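Side-chain contacts in Rab3 interacting molecule variant 2 (Drosophila melanogaster, PDB 4TS6), which probably acts at the presynaptic active zone in neurotransmitter release, and is represented here by its C2A domain: residues L53-R56 with S57-K61; I115-H119 with H120-D124. All coordinates share one frame; numbering follows the deposited sequence. Where two conformers were deposited one is given.

Contact 1: residues L53-R56 with S57-K61; sequences LPDR and SHKSK
Asp-55 reaches across a tight turn to Ser-57, Lys-59 and Ser-60. Its side chain starts with CB of Asp-55, which lies 3.9 Å from CB of Ser-60. CG of Asp-55 stands a little nearer, 3.7 Å from CB of Ser-60. With chi1 at -173°, CG stands opposite the backbone N, and the carboxylate reaches forward along the chain. OD1 is then gripped twice by Ser-57. The hydroxyl OG of Ser-57 donates to OD1 of Asp-55 at 2.6 Å, on the syn lone pair. The backbone N of Ser-57 bonds to OD1 of Asp-55 from the anti side at 2.8 Å, tilted out of the carboxylate plane but nearly straight at 169°. This backbone bond, from residue i+2 to the side chain of residue i, makes an Asx turn. The turn sits in the surface loop from strand 46-53 to strand 62-63 of the C2 beta-sandwich. Two bonds from one residue fix the rotation of the carboxylate. OD2 of Asp-55 meets the aliphatic part of Lys-59, whose CD is 3.8 Å away. The two side chains cross at about a right angle. NZ of Lys-59 stays 4.4 Å from OD2 of Asp-55, too far for a salt bridge, though the charges probably still attract. In one of two conformers, OG of Ser-60 comes near the backbone O of Asp-55, a weak and doubtful bond; the backbone N of Leu-52 is its stronger partner. The guanidinium of Arg-56 takes no part: one face lies over CD2 of Leu-53, and NH2 forms a salt bridge with Glu-95.

Contact 2: residues I115-H119 with H120-D124; sequences IDLAH and HILDD
The connection from strand 108-116 to strand 123-130 carries the chain from one sheet of the C2 beta-sandwich to the other, and in it His-120 packs its ring on Ile-115 and bonds its backbone to Leu-117. The backbone N of His-120 donates to the backbone O of Leu-117 at 3.2 Å, 165° at the hydrogen. The donor sits well above the carbonyl plane of Leu-117. One residue earlier, the N of His-119 bonds to the O of Asp-116 at 3.1 Å. Both bonds span three residues, and they form a short 3-10 turn after the strand. As the His-120 side chain leaves this turn, chi1 of -154° sets CG nearly opposite the backbone N and brings CD2 of His-120 within 3.9 Å of CG2 of Ile-115, which approaches obliquely. On the same ring, ND1 of His-120 accepts a hydrogen bond from the backbone N of Leu-122 at 3.0 Å. That amide lies at the ring edge, only 4° out of the plane, so the bond holds the ring's rotation. NE2 is hydrogen-bonded to the hydroxyl of Tyr-129 in the next strand. Both ring nitrogens are therefore satisfied within the protein. With an alanine here, the Leu-122 amide and the Tyr-129 hydroxyl would probably lose their shared partner, and a gap would open beside the Ile-115 methyl. Further in, CD2 of Leu-117 meets CD2 of Leu-122 at 4.2 Å, an apolar contact between two buried side chains. Leu-89 touches both leucines, and Leu-16 of strand 11-19 lies against Ile-115 and Leu-122.

Contact 1 is a surface turn, while contact 2 is partly buried, with three of its touching residues buried. Residues 53-61 lie between strands 46-53 and 62-63, neighbours in one sheet. Residues 115-124 instead lead from that sheet into the other. The chemistry follows the place. Contact 1 is mainly polar, with a carboxylate held by a serine and a lysine chain nearby. Contact 2 combines backbone bonds and a histidine ring hydrogen-bonded at both nitrogens with aliphatic packing. In each, a side chain accepts a hydrogen bond from the backbone N two residues later. The centres are about 19 Å apart, and the two contacts do not touch.

Contact 1: residues L53-R56 with S57-K61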
loop_
_atom_site.group_PDB
_atom_site.type_symbol
_atom_site.label_atom_id
_atom_site.label_comp_id
_atom_site.label_asym_id
_atom_site.label_seq_id
_atom_site.Cartn_x
_atom_site.Cartn_y
_atom_site.Cartn_z
ATOM N N LEU A 53 9.307 6.209 -2.841
ATOM C CA LEU A 53 10.518 6.097 -3.659
ATOM C C LEU A 53 10.948 7.475 -4.158
ATOM O O LEU A 53 10.101 8.359 -4.305
ATOM C CB LEU A 53 10.279 5.148 -4.840
ATOM C CG LEU A 53 9.877 3.718 -4.499
ATOM C CD1 LEU A 53 9.726 2.930 -5.787
ATOM C CD2 LEU A 53 10.933 3.099 -3.630
ATOM N N PRO A 54 12.257 7.667 -4.466
ATOM C CA PRO A 54 13.372 6.713 -4.579
ATOM C C PRO A 54 13.935 6.117 -3.277
ATOM O O PRO A 54 14.633 5.100 -3.356
ATOM C CB PRO A 54 14.458 7.527 -5.302
ATOM C CG PRO A 54 14.143 8.958 -4.959
ATOM C CD PRO A 54 12.639 9.010 -4.951
ATOM N N ASP A 55 13.648 6.704 -2.123
ATOM C CA ASP A 55 14.240 6.201 -0.867
ATOM C C ASP A 55 13.809 4.771 -0.540
ATOM O O ASP A 55 12.612 4.494 -0.411
ATOM C CB ASP A 55 13.880 7.128 0.290
ATOM C CG ASP A 55 14.594 6.765 1.589
ATOM O OD1 ASP A 55 15.318 5.734 1.648
ATOM O OD2 ASP A 55 14.411 7.525 2.561
ATOM N N ARG A 56 14.777 3.858 -0.402
ATOM C CA ARG A 56 14.458 2.458 -0.073
ATOM C C ARG A 56 14.971 2.006 1.306
ATOM O O ARG A 56 15.002 0.804 1.610
ATOM C CB ARG A 56 14.971 1.501 -1.163
ATOM C CG ARG A 56 14.128 1.460 -2.440
ATOM C CD ARG A 56 13.625 0.053 -2.757
ATOM N NE ARG A 56 12.878 0.016 -4.015
ATOM C CZ ARG A 56 11.658 -0.497 -4.158
ATOM N NH1 ARG A 56 11.033 -1.046 -3.122
ATOM N NH2 ARG A 56 11.066 -0.473 -5.346
ATOM N N SER A 57 15.372 2.964 2.135
ATOM C CA SER A 57 15.931 2.647 3.447
ATOM C C SER A 57 14.800 2.359 4.428
ATOM O O SER A 57 13.632 2.519 4.092
ATOM C CB SER A 57 16.782 3.806 3.951
ATOM O OG SER A 57 15.996 4.977 4.095
ATOM N N HIS A 58 15.145 1.929 5.637
ATOM C CA HIS A 58 14.155 1.702 6.693
ATOM C C HIS A 58 13.280 2.940 6.906
ATOM O O HIS A 58 12.132 2.841 7.336
ATOM C CB HIS A 58 14.876 1.347 7.997
ATOM C CG HIS A 58 16.007 2.274 8.319
ATOM N ND1 HIS A 58 17.287 2.080 7.842
ATOM C CD2 HIS A 58 16.045 3.418 9.044
ATOM C CE1 HIS A 58 18.068 3.057 8.270
ATOM N NE2 HIS A 58 17.339 3.883 9.001
ATOM N N LYS A 59 13.839 4.105 6.590
ATOM C CA LYS A 59 13.189 5.391 6.801
ATOM C C LYS A 59 11.903 5.550 5.984
ATOM O O LYS A 59 10.939 6.177 6.429
ATOM C CB LYS A 59 14.183 6.497 6.435
ATOM C CG LYS A 59 13.710 7.917 6.695
ATOM C CD LYS A 59 14.690 8.934 6.106
ATOM C CE LYS A 59 14.180 10.363 6.279
ATOM N NZ LYS A 59 14.255 11.159 5.020
ATOM N N SER A 60 11.906 4.975 4.784
ATOM C CA SER A 60 10.799 5.108 3.844
ATOM C C SER A 60 9.780 3.982 4.024
ATOM O O SER A 60 8.613 4.108 3.652
ATOM C CB SER A 60 11.341 5.103 2.415
ATOM O OG SER A 60 10.293 5.135 1.462
ATOM N N LYS A 61 10.234 2.883 4.612
ATOM C CA LYS A 61 9.410 1.683 4.780
ATOM C C LYS A 61 8.272 1.813 5.792
ATOM O O LYS A 61 8.468 2.287 6.914
ATOM C CB LYS A 61 10.312 0.516 5.217
ATOM C CG LYS A 61 9.572 -0.807 5.377
ATOM C CD LYS A 61 10.365 -1.933 4.727
ATOM C CE LYS A 61 10.767 -3.021 5.692
ATOM N NZ LYS A 61 11.584 -4.054 4.980
#

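Contact 2: residues I115-H119 with H120-D124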
loop_
_atom_site.group_PDB
_atom_site.type_symbol
_atom_site.label_atom_id
_atom_site.label_comp_id
_atom_site.label_asym_id
_atom_site.label_seq_id
_atom_site.Cartn_x
_atom_site.Cartn_y
_atom_site.Cartn_z
ATOM N N ILE A 115 1.873 4.724 -7.339
ATOM C CA ILE A 115 1.228 6.002 -7.626
ATOM C C ILE A 115 2.240 7.079 -7.989
ATOM O O ILE A 115 3.198 7.297 -7.257
ATOM C CB ILE A 115 0.320 6.431 -6.465
ATOM C CG1 ILE A 115 -0.882 5.462 -6.397
ATOM C CG2 ILE A 115 -0.174 7.854 -6.670
ATOM C CD1 ILE A 115 -1.736 5.596 -5.155
ATOM N N ASP A 116 2.036 7.716 -9.144
ATOM C CA ASP A 116 2.859 8.846 -9.579
ATOM C C ASP A 116 2.303 10.107 -8.906
ATOM O O ASP A 116 1.333 10.696 -9.377
ATOM C CB ASP A 116 2.814 8.979 -11.110
ATOM C CG ASP A 116 3.960 9.830 -11.676
ATOM O OD1 ASP A 116 4.523 10.678 -10.945
ATOM O OD2 ASP A 116 4.291 9.651 -12.871
ATOM N N LEU A 117 2.915 10.514 -7.801
ATOM C CA LEU A 117 2.315 11.536 -6.943
ATOM C C LEU A 117 2.211 12.888 -7.624
ATOM O O LEU A 117 1.387 13.708 -7.246
ATOM C CB LEU A 117 3.085 11.661 -5.636
ATOM C CG LEU A 117 3.046 10.392 -4.793
ATOM C CD1 LEU A 117 4.089 10.437 -3.704
ATOM C CD2 LEU A 117 1.662 10.260 -4.199
ATOM N N ALA A 118 3.047 13.116 -8.629
ATOM C CA ALA A 118 3.048 14.397 -9.319
ATOM C C ALA A 118 1.683 14.657 -9.964
ATOM O O ALA A 118 1.254 15.807 -10.087
ATOM C CB ALA A 118 4.155 14.430 -10.362
ATOM N N HIS A 119 0.996 13.579 -10.340
ATOM C CA HIS A 119 -0.279 13.682 -11.047
ATOM C C HIS A 119 -1.497 13.317 -10.189
ATOM O O HIS A 119 -2.606 13.165 -10.712
ATOM C CB HIS A 119 -0.237 12.836 -12.323
ATOM C CG HIS A 119 0.900 13.188 -13.233
ATOM N ND1 HIS A 119 1.064 14.452 -13.763
ATOM C CD2 HIS A 119 1.937 12.450 -13.695
ATOM C CE1 HIS A 119 2.149 14.475 -14.517
ATOM N NE2 HIS A 119 2.697 13.271 -14.493
ATOM N N HIS A 120 -1.297 13.192 -8.875
ATOM C CA HIS A 120 -2.409 12.900 -7.961
ATOM C C HIS A 120 -2.937 14.150 -7.237
ATOM O O HIS A 120 -2.174 15.062 -6.930
ATOM C CB HIS A 120 -2.007 11.824 -6.947
ATOM C CG HIS A 120 -3.166 11.034 -6.423
ATOM N ND1 HIS A 120 -4.068 11.545 -5.515
ATOM C CD2 HIS A 120 -3.572 9.766 -6.687
ATOM C CE1 HIS A 120 -4.978 10.628 -5.235
ATOM N NE2 HIS A 120 -4.700 9.541 -5.933
ATOM N N ILE A 121 -4.243 14.175 -6.962
ATOM C CA ILE A 121 -4.908 15.326 -6.344
ATOM C C ILE A 121 -4.675 15.384 -4.834
ATOM O O ILE A 121 -4.606 16.467 -4.254
ATOM C CB ILE A 121 -6.440 15.332 -6.647
ATOM C CG1 ILE A 121 -7.107 16.602 -6.103
ATOM C CG2 ILE A 121 -7.121 14.089 -6.098
ATOM C CD1 ILE A 121 -8.627 16.611 -6.202
ATOM N N LEU A 122 -4.572 14.214 -4.208
ATOM C CA LEU A 122 -4.261 14.101 -2.779
ATOM C C LEU A 122 -5.306 14.749 -1.870
ATOM O O LEU A 122 -4.980 15.607 -1.047
ATOM C CB LEU A 122 -2.859 14.648 -2.480
ATOM C CG LEU A 122 -1.743 13.965 -3.274
ATOM C CD1 LEU A 122 -0.403 14.573 -2.948
ATOM C CD2 LEU A 122 -1.712 12.471 -3.020
ATOM N N ASP A 123 -6.557 14.314 -2.004
ATOM C CA ASP A 123 -7.667 14.915 -1.263
ATOM C C ASP A 123 -8.277 13.977 -0.220
ATOM O O ASP A 123 -9.380 14.222 0.269
ATOM C CB ASP A 123 -8.760 15.375 -2.232
ATOM C CG ASP A 123 -9.202 14.275 -3.187
ATOM O OD1 ASP A 123 -8.759 13.112 -3.034
ATOM O OD2 ASP A 123 -10.003 14.580 -4.096
ATOM N N ASP A 124 -7.571 12.894 0.093
ATOM C CA ASP A 124 -8.042 11.911 1.070
ATOM C C ASP A 124 -9.336 11.205 0.676
ATOM O O ASP A 124 -10.033 10.654 1.525
ATOM C CB ASP A 124 -8.144 12.516 2.479
ATOM C CG ASP A 124 -7.437 11.664 3.527
ATOM O OD1 ASP A 124 -6.407 11.044 3.179
ATOM O OD2 ASP A 124 -7.904 11.601 4.688
#